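PDB 3OOX: putative 2OG-Fe(II) oxygenase family protein from Caulobacter crescentus CB15, which probably acts as an iron(II)- and 2-oxoglutarate-dependent oxygenase, perhaps of the ethylene-forming kind that also oxidises L-arginine. Local coordinates for residues H270-T279 and Y292-L302; E97-L105 and N118-F127. All coordinates share one frame; numbering follows the deposited sequence.

Interaction 1: H270-T279 and Y292-L302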
loop_
_atom_site.group_PDB
_atom_site.type_symbol
_atom_site.label_atom_id
_atom_site.label_comp_id
_atom_site.label_asym_id
_atom_site.label_seq_id
_atom_site.Cartn_x
_atom_site.Cartn_y
_atom_site.Cartn_z
ATOM N N HIS A 270 7.840 2.405 0.287
ATOM C CA HIS A 270 9.068 1.619 0.360
ATOM C C HIS A 270 10.200 2.459 0.932
ATOM O O HIS A 270 10.219 3.693 0.804
ATOM C CB HIS A 270 9.551 1.252 -1.039
ATOM C CG HIS A 270 8.783 0.160 -1.723
ATOM N ND1 HIS A 270 7.438 0.225 -2.054
ATOM C CD2 HIS A 270 9.224 -1.031 -2.203
ATOM C CE1 HIS A 270 7.105 -0.872 -2.724
ATOM N NE2 HIS A 270 8.159 -1.650 -2.813
ATOM N N PHE A 271 11.159 1.763 1.550
ATOM C CA PHE A 271 12.399 2.388 1.940
ATOM C C PHE A 271 13.190 2.817 0.655
ATOM O O PHE A 271 13.008 2.323 -0.449
ATOM C CB PHE A 271 13.292 1.406 2.710
ATOM C CG PHE A 271 12.821 1.064 4.087
ATOM C CD1 PHE A 271 12.504 2.045 4.999
ATOM C CD2 PHE A 271 12.783 -0.261 4.522
ATOM C CE1 PHE A 271 12.082 1.737 6.276
ATOM C CE2 PHE A 271 12.417 -0.565 5.835
ATOM C CZ PHE A 271 12.030 0.433 6.702
ATOM N N ALA A 272 14.128 3.739 0.857
ATOM C CA ALA A 272 15.184 4.013 -0.096
ATOM C C ALA A 272 15.925 2.732 -0.499
ATOM O O ALA A 272 16.251 1.888 0.338
ATOM C CB ALA A 272 16.169 5.002 0.536
ATOM N N SER A 273 16.191 2.610 -1.786
ATOM C CA SER A 273 16.821 1.420 -2.366
ATOM C C SER A 273 18.136 1.028 -1.702
ATOM O O SER A 273 18.403 -0.143 -1.475
ATOM C CB SER A 273 17.091 1.644 -3.838
ATOM O OG SER A 273 15.883 1.746 -4.526
ATOM N N ASP A 274 18.934 2.040 -1.370
ATOM C CA ASP A 274 20.207 1.845 -0.710
ATOM C C ASP A 274 20.201 1.823 0.822
ATOM O O ASP A 274 21.280 1.795 1.455
ATOM C CB ASP A 274 21.237 2.877 -1.243
ATOM C CG ASP A 274 20.828 4.339 -1.031
ATOM O OD1 ASP A 274 19.762 4.572 -0.429
ATOM O OD2 ASP A 274 21.631 5.259 -1.413
ATOM N N TYR A 275 19.014 1.825 1.433
ATOM C CA TYR A 275 18.890 1.764 2.883
ATOM C C TYR A 275 19.223 0.343 3.340
ATOM O O TYR A 275 18.612 -0.627 2.878
ATOM C CB TYR A 275 17.487 2.118 3.335
ATOM C CG TYR A 275 17.285 1.956 4.819
ATOM C CD1 TYR A 275 18.000 2.715 5.714
ATOM C CD2 TYR A 275 16.339 1.071 5.333
ATOM C CE1 TYR A 275 17.823 2.591 7.063
ATOM C CE2 TYR A 275 16.137 0.951 6.676
ATOM C CZ TYR A 275 16.873 1.712 7.548
ATOM O OH TYR A 275 16.674 1.584 8.917
ATOM N N GLU A 276 20.213 0.219 4.230
ATOM C CA GLU A 276 20.560 -1.066 4.801
ATOM C C GLU A 276 19.598 -1.351 5.957
ATOM O O GLU A 276 19.505 -0.600 6.962
ATOM C CB GLU A 276 22.006 -1.098 5.312
ATOM C CG GLU A 276 22.317 -2.417 6.003
ATOM C CD GLU A 276 23.757 -2.517 6.528
ATOM O OE1 GLU A 276 24.028 -1.926 7.581
ATOM O OE2 GLU A 276 24.572 -3.188 5.897
ATOM N N ILE A 277 18.838 -2.430 5.777
ATOM C CA ILE A 277 17.958 -2.950 6.796
ATOM C C ILE A 277 18.790 -3.827 7.716
ATOM O O ILE A 277 19.235 -4.915 7.329
ATOM C CB ILE A 277 16.753 -3.768 6.194
ATOM C CG1 ILE A 277 15.977 -2.923 5.182
ATOM C CG2 ILE A 277 15.852 -4.319 7.302
ATOM C CD1 ILE A 277 14.953 -3.748 4.407
ATOM N N LYS A 278 18.995 -3.330 8.927
ATOM C CA LYS A 278 19.769 -3.999 9.963
ATOM C C LYS A 278 18.914 -4.021 11.233
ATOM O O LYS A 278 18.356 -3.008 11.657
ATOM C CB LYS A 278 21.106 -3.286 10.179
ATOM C CG LYS A 278 21.916 -3.856 11.337
ATOM C CD LYS A 278 23.286 -3.186 11.431
ATOM C CE LYS A 278 24.133 -3.842 12.516
ATOM N NZ LYS A 278 23.525 -3.688 13.878
ATOM N N THR A 279 18.781 -5.206 11.823
ATOM C CA THR A 279 17.791 -5.411 12.876
ATOM C C THR A 279 17.919 -4.389 13.992
ATOM O O THR A 279 19.028 -4.135 14.501
ATOM C CB THR A 279 17.913 -6.819 13.479
ATOM O OG1 THR A 279 18.093 -7.772 12.410
ATOM C CG2 THR A 279 16.671 -7.130 14.352
ATOM N N TYR A 292 17.722 -12.068 11.681
ATOM C CA TYR A 292 18.345 -11.525 10.485
ATOM C C TYR A 292 19.795 -11.106 10.736
ATOM O O TYR A 292 20.122 -9.937 10.651
ATOM C CB TYR A 292 17.499 -10.350 9.962
ATOM C CG TYR A 292 16.021 -10.713 9.854
ATOM C CD1 TYR A 292 15.579 -11.533 8.825
ATOM C CD2 TYR A 292 15.069 -10.257 10.788
ATOM C CE1 TYR A 292 14.256 -11.907 8.716
ATOM C CE2 TYR A 292 13.728 -10.617 10.681
ATOM C CZ TYR A 292 13.330 -11.432 9.639
ATOM O OH TYR A 292 12.003 -11.784 9.534
ATOM N N PRO A 293 20.667 -12.086 11.034
ATOM C CA PRO A 293 22.042 -11.726 11.369
ATOM C C PRO A 293 22.803 -11.086 10.211
ATOM O O PRO A 293 23.784 -10.373 10.465
ATOM C CB PRO A 293 22.674 -13.065 11.759
ATOM C CG PRO A 293 21.882 -14.098 11.052
ATOM C CD PRO A 293 20.467 -13.543 11.024
ATOM N N GLU A 294 22.371 -11.352 8.968
ATOM C CA GLU A 294 22.948 -10.721 7.793
ATOM C C GLU A 294 22.015 -9.601 7.327
ATOM O O GLU A 294 20.854 -9.863 6.967
ATOM C CB GLU A 294 23.118 -11.747 6.670
ATOM C CG GLU A 294 23.915 -12.999 7.073
ATOM C CD GLU A 294 23.176 -14.299 6.764
ATOM O OE1 GLU A 294 22.140 -14.573 7.412
ATOM O OE2 GLU A 294 23.643 -15.056 5.885
ATOM N N SER A 295 22.511 -8.368 7.351
ATOM C CA SER A 295 21.700 -7.243 6.905
ATOM C C SER A 295 21.553 -7.256 5.383
ATOM O O SER A 295 22.214 -8.018 4.679
ATOM C CB SER A 295 22.301 -5.930 7.391
ATOM O OG SER A 295 22.452 -5.942 8.800
ATOM N N ILE A 296 20.663 -6.405 4.867
ATOM C CA ILE A 296 20.306 -6.434 3.441
ATOM C C ILE A 296 19.825 -5.057 3.052
ATOM O O ILE A 296 19.192 -4.387 3.870
ATOM C CB ILE A 296 19.207 -7.528 3.152
ATOM C CG1 ILE A 296 19.083 -7.787 1.655
ATOM C CG2 ILE A 296 17.833 -7.160 3.798
ATOM C CD1 ILE A 296 18.325 -9.070 1.313
ATOM N N THR A 297 20.142 -4.585 1.844
ATOM C CA THR A 297 19.583 -3.304 1.423
ATOM C C THR A 297 18.111 -3.503 1.070
ATOM O O THR A 297 17.699 -4.603 0.708
ATOM C CB THR A 297 20.261 -2.675 0.214
ATOM O OG1 THR A 297 20.100 -3.503 -0.950
ATOM C CG2 THR A 297 21.779 -2.461 0.455
ATOM N N ALA A 298 17.332 -2.431 1.121
ATOM C CA ALA A 298 15.922 -2.532 0.745
ATOM C C ALA A 298 15.783 -3.042 -0.685
ATOM O O ALA A 298 14.914 -3.892 -0.992
ATOM C CB ALA A 298 15.242 -1.160 0.876
ATOM N N ASP A 299 16.650 -2.589 -1.603
ATOM C CA ASP A 299 16.506 -3.038 -2.975
ATOM C C ASP A 299 16.876 -4.515 -3.129
ATOM O O ASP A 299 16.231 -5.230 -3.918
ATOM C CB ASP A 299 17.280 -2.190 -3.983
ATOM C CG ASP A 299 16.829 -2.466 -5.391
ATOM O OD1 ASP A 299 15.623 -2.212 -5.668
ATOM O OD2 ASP A 299 17.657 -2.993 -6.172
ATOM N N GLU A 300 17.898 -4.978 -2.426
ATOM C CA GLU A 300 18.278 -6.395 -2.419
ATOM C C GLU A 300 17.100 -7.251 -1.930
ATOM O O GLU A 300 16.818 -8.321 -2.464
ATOM C CB GLU A 300 19.522 -6.628 -1.515
ATOM C CG GLU A 300 20.892 -6.171 -2.119
ATOM C CD GLU A 300 22.072 -5.967 -1.109
ATOM O OE1 GLU A 300 21.990 -6.234 0.124
ATOM O OE2 GLU A 300 23.153 -5.536 -1.594
ATOM N N PHE A 301 16.470 -6.776 -0.869
ATOM C CA PHE A 301 15.319 -7.472 -0.252
ATOM C C PHE A 301 14.133 -7.486 -1.210
ATOM O O PHE A 301 13.479 -8.518 -1.367
ATOM C CB PHE A 301 14.946 -6.787 1.043
ATOM C CG PHE A 301 13.815 -7.448 1.793
ATOM C CD1 PHE A 301 14.034 -8.551 2.553
ATOM C CD2 PHE A 301 12.526 -6.940 1.714
ATOM C CE1 PHE A 301 13.010 -9.142 3.262
ATOM C CE2 PHE A 301 11.487 -7.528 2.420
ATOM C CZ PHE A 301 11.740 -8.633 3.190
ATOM N N LEU A 302 13.898 -6.346 -1.869
ATOM C CA LEU A 302 12.853 -6.242 -2.874
ATOM C C LEU A 302 13.079 -7.255 -3.957
ATOM O O LEU A 302 12.156 -8.006 -4.317
ATOM C CB LEU A 302 12.817 -4.830 -3.469
ATOM C CG LEU A 302 11.673 -4.512 -4.418
ATOM C CD1 LEU A 302 10.310 -4.827 -3.797
ATOM C CD2 LEU A 302 11.780 -3.058 -4.819
HETATM O O HOH W 1 14.192 -0.427 -4.216
HETATM O O HOH W 2 20.505 -7.290 10.366
#

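Interaction 2: E97-L105 and N118-F127. With EDO (1,2-ethanediol), chain L.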
loop_
_atom_site.group_PDB
_atom_site.type_symbol
_atom_site.label_atom_id
_atom_site.label_comp_id
_atom_site.label_asym_id
_atom_site.label_seq_id
_atom_site.Cartn_x
_atom_site.Cartn_y
_atom_site.Cartn_z
ATOM N N GLU A 97 -7.739 -4.179 -13.887
ATOM C CA GLU A 97 -6.733 -3.488 -14.663
ATOM C C GLU A 97 -6.032 -2.485 -13.756
ATOM O O GLU A 97 -6.611 -2.010 -12.778
ATOM C CB GLU A 97 -7.345 -2.814 -15.899
ATOM C CG GLU A 97 -8.487 -1.843 -15.601
ATOM C CD GLU A 97 -9.115 -1.249 -16.836
ATOM O OE1 GLU A 97 -8.461 -1.246 -17.903
ATOM O OE2 GLU A 97 -10.264 -0.771 -16.707
ATOM N N PHE A 98 -4.771 -2.186 -14.049
ATOM C CA PHE A 98 -3.897 -1.418 -13.171
ATOM C C PHE A 98 -3.226 -0.257 -13.902
ATOM O O PHE A 98 -2.914 -0.374 -15.080
ATOM C CB PHE A 98 -2.702 -2.269 -12.694
ATOM C CG PHE A 98 -3.070 -3.521 -11.882
ATOM C CD1 PHE A 98 -3.504 -4.683 -12.503
ATOM C CD2 PHE A 98 -2.849 -3.558 -10.525
ATOM C CE1 PHE A 98 -3.774 -5.808 -11.778
ATOM C CE2 PHE A 98 -3.115 -4.699 -9.769
ATOM C CZ PHE A 98 -3.596 -5.808 -10.391
ATOM N N TRP A 99 -2.905 0.776 -13.132
ATOM C CA TRP A 99 -1.916 1.783 -13.509
ATOM C C TRP A 99 -0.933 1.901 -12.348
ATOM O O TRP A 99 -1.357 2.019 -11.201
ATOM C CB TRP A 99 -2.562 3.159 -13.742
ATOM C CG TRP A 99 -1.537 4.161 -14.190
ATOM C CD1 TRP A 99 -0.729 4.934 -13.396
ATOM C CD2 TRP A 99 -1.188 4.466 -15.544
ATOM N NE1 TRP A 99 0.102 5.709 -14.174
ATOM C CE2 TRP A 99 -0.159 5.432 -15.496
ATOM C CE3 TRP A 99 -1.660 4.043 -16.797
ATOM C CZ2 TRP A 99 0.411 5.969 -16.668
ATOM C CZ3 TRP A 99 -1.077 4.577 -17.968
ATOM C CH2 TRP A 99 -0.063 5.533 -17.881
ATOM N N HIS A 100 0.352 1.870 -12.629
ATOM C CA HIS A 100 1.349 2.087 -11.600
ATOM C C HIS A 100 2.197 3.325 -11.854
ATOM O O HIS A 100 2.739 3.499 -12.948
ATOM C CB HIS A 100 2.270 0.882 -11.506
ATOM C CG HIS A 100 1.605 -0.305 -10.896
ATOM N ND1 HIS A 100 1.597 -1.543 -11.495
ATOM C CD2 HIS A 100 0.904 -0.432 -9.742
ATOM C CE1 HIS A 100 0.928 -2.391 -10.722
ATOM N NE2 HIS A 100 0.493 -1.741 -9.653
HETATM N N MSE A 101 2.286 4.146 -10.819
HETATM C CA MSE A 101 3.154 5.308 -10.807
HETATM C C MSE A 101 4.222 5.085 -9.763
HETATM O O MSE A 101 3.905 4.849 -8.600
HETATM C CB MSE A 101 2.364 6.579 -10.469
HETATM C CG MSE A 101 3.257 7.843 -10.428
HETATM SE SE MSE A 101 2.347 9.335 -9.617
HETATM C CE MSE A 101 3.979 10.356 -9.186
ATOM N N GLY A 102 5.480 5.196 -10.195
ATOM C CA GLY A 102 6.619 5.187 -9.283
ATOM C C GLY A 102 7.074 6.593 -8.958
ATOM O O GLY A 102 6.444 7.578 -9.339
ATOM N N ARG A 103 8.227 6.701 -8.296
ATOM C CA ARG A 103 8.782 8.016 -7.940
ATOM C C ARG A 103 9.325 8.736 -9.167
ATOM O O ARG A 103 10.025 8.126 -9.953
ATOM C CB ARG A 103 9.919 7.855 -6.930
ATOM C CG ARG A 103 10.362 9.220 -6.384
ATOM C CD ARG A 103 11.226 9.123 -5.157
ATOM N NE ARG A 103 10.460 8.665 -3.987
ATOM C CZ ARG A 103 9.593 9.360 -3.280
ATOM N NH1 ARG A 103 9.382 10.642 -3.531
ATOM N NH2 ARG A 103 8.973 8.766 -2.270
ATOM N N ASP A 104 9.018 10.028 -9.261
ATOM C CA ASP A 104 9.658 10.911 -10.250
ATOM C C ASP A 104 10.957 11.390 -9.614
ATOM O O ASP A 104 10.926 12.122 -8.612
ATOM C CB ASP A 104 8.815 12.150 -10.550
ATOM C CG ASP A 104 7.698 11.895 -11.549
ATOM O OD1 ASP A 104 7.888 11.123 -12.511
ATOM O OD2 ASP A 104 6.629 12.520 -11.380
ATOM N N LEU A 105 12.075 10.995 -10.218
ATOM C CA LEU A 105 13.388 11.320 -9.704
ATOM C C LEU A 105 13.913 12.524 -10.454
ATOM O O LEU A 105 13.632 12.691 -11.619
ATOM C CB LEU A 105 14.348 10.148 -9.907
ATOM C CG LEU A 105 14.041 8.905 -9.060
ATOM C CD1 LEU A 105 14.873 7.691 -9.551
ATOM C CD2 LEU A 105 14.264 9.100 -7.573
ATOM N N ASN A 118 8.494 7.264 -15.013
ATOM C CA ASN A 118 7.034 7.183 -15.209
ATOM C C ASN A 118 6.671 7.433 -16.664
ATOM O O ASN A 118 7.393 8.126 -17.390
ATOM C CB ASN A 118 6.296 8.173 -14.336
ATOM C CG ASN A 118 6.195 7.707 -12.920
ATOM O OD1 ASN A 118 5.877 6.529 -12.673
ATOM N ND2 ASN A 118 6.508 8.618 -11.958
ATOM N N VAL A 119 5.551 6.861 -17.065
ATOM C CA VAL A 119 4.882 7.242 -18.291
ATOM C C VAL A 119 3.570 7.889 -17.878
ATOM O O VAL A 119 3.136 7.769 -16.729
ATOM C CB VAL A 119 4.673 6.028 -19.243
ATOM C CG1 VAL A 119 6.024 5.457 -19.686
ATOM C CG2 VAL A 119 3.769 4.920 -18.560
ATOM N N TRP A 120 2.937 8.613 -18.812
ATOM C CA TRP A 120 1.728 9.391 -18.536
ATOM C C TRP A 120 0.766 9.331 -19.707
ATOM O O TRP A 120 1.209 9.312 -20.862
ATOM C CB TRP A 120 2.054 10.858 -18.223
ATOM C CG TRP A 120 3.025 11.043 -17.133
ATOM C CD1 TRP A 120 4.359 11.331 -17.260
ATOM C CD2 TRP A 120 2.784 10.881 -15.732
ATOM N NE1 TRP A 120 4.958 11.398 -16.021
ATOM C CE2 TRP A 120 4.007 11.151 -15.066
ATOM C CE3 TRP A 120 1.645 10.613 -14.963
ATOM C CZ2 TRP A 120 4.125 11.094 -13.673
ATOM C CZ3 TRP A 120 1.774 10.581 -13.569
ATOM C CH2 TRP A 120 3.003 10.835 -12.952
ATOM N N PRO A 121 -0.547 9.283 -19.421
ATOM C CA PRO A 121 -1.525 9.204 -20.517
ATOM C C PRO A 121 -1.903 10.575 -21.071
ATOM O O PRO A 121 -2.628 11.306 -20.433
ATOM C CB PRO A 121 -2.739 8.544 -19.852
ATOM C CG PRO A 121 -2.645 8.941 -18.423
ATOM C CD PRO A 121 -1.191 9.201 -18.095
ATOM N N ALA A 122 -1.419 10.894 -22.267
ATOM C CA ALA A 122 -1.689 12.211 -22.877
ATOM C C ALA A 122 -3.180 12.522 -22.996
ATOM O O ALA A 122 -3.588 13.695 -22.976
ATOM C CB ALA A 122 -1.053 12.269 -24.254
ATOM N N GLU A 123 -3.994 11.486 -23.131
ATOM C CA GLU A 123 -5.438 11.628 -23.349
ATOM C C GLU A 123 -6.230 12.146 -22.149
ATOM O O GLU A 123 -7.395 12.557 -22.309
ATOM C CB GLU A 123 -6.038 10.292 -23.823
ATOM C CG GLU A 123 -5.497 9.813 -25.166
ATOM C CD GLU A 123 -4.167 9.044 -25.121
ATOM O OE1 GLU A 123 -3.607 8.776 -24.022
ATOM O OE2 GLU A 123 -3.702 8.670 -26.218
ATOM N N ILE A 124 -5.620 12.122 -20.963
ATOM C CA ILE A 124 -6.235 12.621 -19.730
ATOM C C ILE A 124 -5.298 13.729 -19.257
ATOM O O ILE A 124 -4.360 13.498 -18.484
ATOM C CB ILE A 124 -6.372 11.523 -18.623
ATOM C CG1 ILE A 124 -6.998 10.230 -19.187
ATOM C CG2 ILE A 124 -7.153 12.072 -17.398
ATOM C CD1 ILE A 124 -8.334 10.414 -19.886
ATOM N N PRO A 125 -5.519 14.959 -19.772
ATOM C CA PRO A 125 -4.579 16.025 -19.489
ATOM C C PRO A 125 -4.264 16.305 -18.018
ATOM O O PRO A 125 -3.129 16.631 -17.708
ATOM C CB PRO A 125 -5.244 17.245 -20.148
ATOM C CG PRO A 125 -6.062 16.673 -21.245
ATOM C CD PRO A 125 -6.557 15.372 -20.736
ATOM N N ALA A 126 -5.251 16.175 -17.132
ATOM C CA ALA A 126 -5.054 16.476 -15.709
ATOM C C ALA A 126 -4.448 15.310 -14.913
ATOM O O ALA A 126 -4.119 15.470 -13.753
ATOM C CB ALA A 126 -6.371 16.902 -15.081
ATOM N N PHE A 127 -4.261 14.170 -15.553
ATOM C CA PHE A 127 -3.827 12.941 -14.830
ATOM C C PHE A 127 -2.471 13.128 -14.144
ATOM O O PHE A 127 -2.351 12.848 -12.947
ATOM C CB PHE A 127 -3.775 11.785 -15.824
ATOM C CG PHE A 127 -3.448 10.436 -15.244
ATOM C CD1 PHE A 127 -2.151 10.118 -14.919
ATOM C CD2 PHE A 127 -4.423 9.454 -15.161
ATOM C CE1 PHE A 127 -1.820 8.819 -14.459
ATOM C CE2 PHE A 127 -4.098 8.164 -14.700
ATOM C CZ PHE A 127 -2.817 7.863 -14.354
HETATM C C1 EDO L . 0.101 14.609 -19.324
HETATM O O1 EDO L . 1.442 14.116 -19.431
HETATM C C2 EDO L . -0.858 13.450 -19.169
HETATM O O2 EDO L . -1.444 13.444 -17.861
HETATM O O HOH W 3 2.398 7.405 -13.891
HETATM O O HOH W 4 4.389 5.333 -14.630
HETATM O O HOH W 5 9.899 9.630 -13.923
HETATM O O HOH W 6 7.584 12.156 -14.972
#

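Interaction 1: H270-T279 and Y292-L302
The methyl group of Ala298 drops into a notch formed where 270-279 bends into its type I turn, Ala272 to Tyr275: Ala298 CB lies 3.7 Å from Phe271 CB and 3.3 Å from Ala272 O. Ile277 packs beside this alanine. Its CG1 branch is anti to the carbonyl carbon (chi1 -55°), which carries CD1 toward the helix start, 4.0 Å from Ala298 CA. Further along, a methyl of Leu302 meets the rim of the His270 ring nearly in its plane, CD1 to NE2 4.0 Å, the two side chains at right angles.

The backbone holds these bumps in register. Ile277 and Ile296 exchange both N-H groups as a hydrogen-bonded antiparallel pair. Beyond it, Tyr275 O takes Ala298 N at 2.8 Å, and Ser273 O offers an in-plane lone pair to Asp299 N at 3.0 Å. A water links Ser273 OG, also bonded to His114, with Asp299 OD1, while the other oxygen, OD2, is bonded to Gln303.

Thr297 OG1 accepts Glu300 N at 3.0 Å, while in one of its two conformers Glu300 OE1 accepts Thr297 N-H. With an alanine at Thr297, the Glu300 N-H would probably be left without its cap and the first helical turn freer to fray. Here a short antiparallel ladder runs straight into a capping box, the start of C-terminal helix 298-309.

Interaction 2: E97-L105 and N118-F127
Asn118 grips the chain at Gly102 through polar bonds. Its OD1 receives Gly102 N at 2.8 Å on a lone pair in the amide plane, and its ND2 returns a nearly straight bond to Gly102 O (2.8 Å, 170°), so one side chain takes both backbone groups of a single residue, much as a neighbouring strand would. The remaining ND2 proton goes to Asp104 OD1 at 2.9 Å, arriving from above the carboxylate plane. With both of its N-H groups and its carbonyl engaged, the amide is fixed in rotation.

The aromatic contacts lie beside this amide. Phe127 points its CZ edge at the face of the Trp99 indole, an edge-to-face pair with centroids 4.9 Å apart and planes at 71°. Trp99 CG is anti to its backbone N (chi1 -177°), which sends the indole out to this ring and brings CH2 within 3.8 Å of Pro121 CD. Met101, present as selenomethionine with its chain extended, sets its selenium at the edge of Trp120, SE to CH2 3.7 Å, a Met-aromatic contact.

Waters complete the set. One joins Trp99 NE1 to Val119 O; another joins Trp120 NE1 to Asp104 OD1, which also receives a third water held by Asn118 N. A 1,2-ethanediol, probably from the crystallisation liquor, donates to Ile124 O.

The chemistry implies a division of labour: directional bonds set where the loop meets Gly102, while ring packing joins the beginning of helix 127-152 to the sheet.

How the interactions relate
Neither contact is pure core or pure surface: each mixes buried and exposed residues, and their centres lie about 28 Å apart, their nearest atoms about 6 Å. They share no helix or strand, yet interaction 2 includes strand 97-101 of the main sheet and 270-279 follows directly on strand 262-269, these strands flanking strand 170-176. Interaction 1 relies on backbone pairing and apolar packing round a small alanine, as suits a two-stranded ladder opening a C-terminal helix. Interaction 2 has no backbone-to-backbone bond and depends on an amide, large rings and waters to fasten a loop. The chain between its segments links the two: Arg110 forms a salt bridge with Asp274 and His114 a hydrogen bond with Ser273.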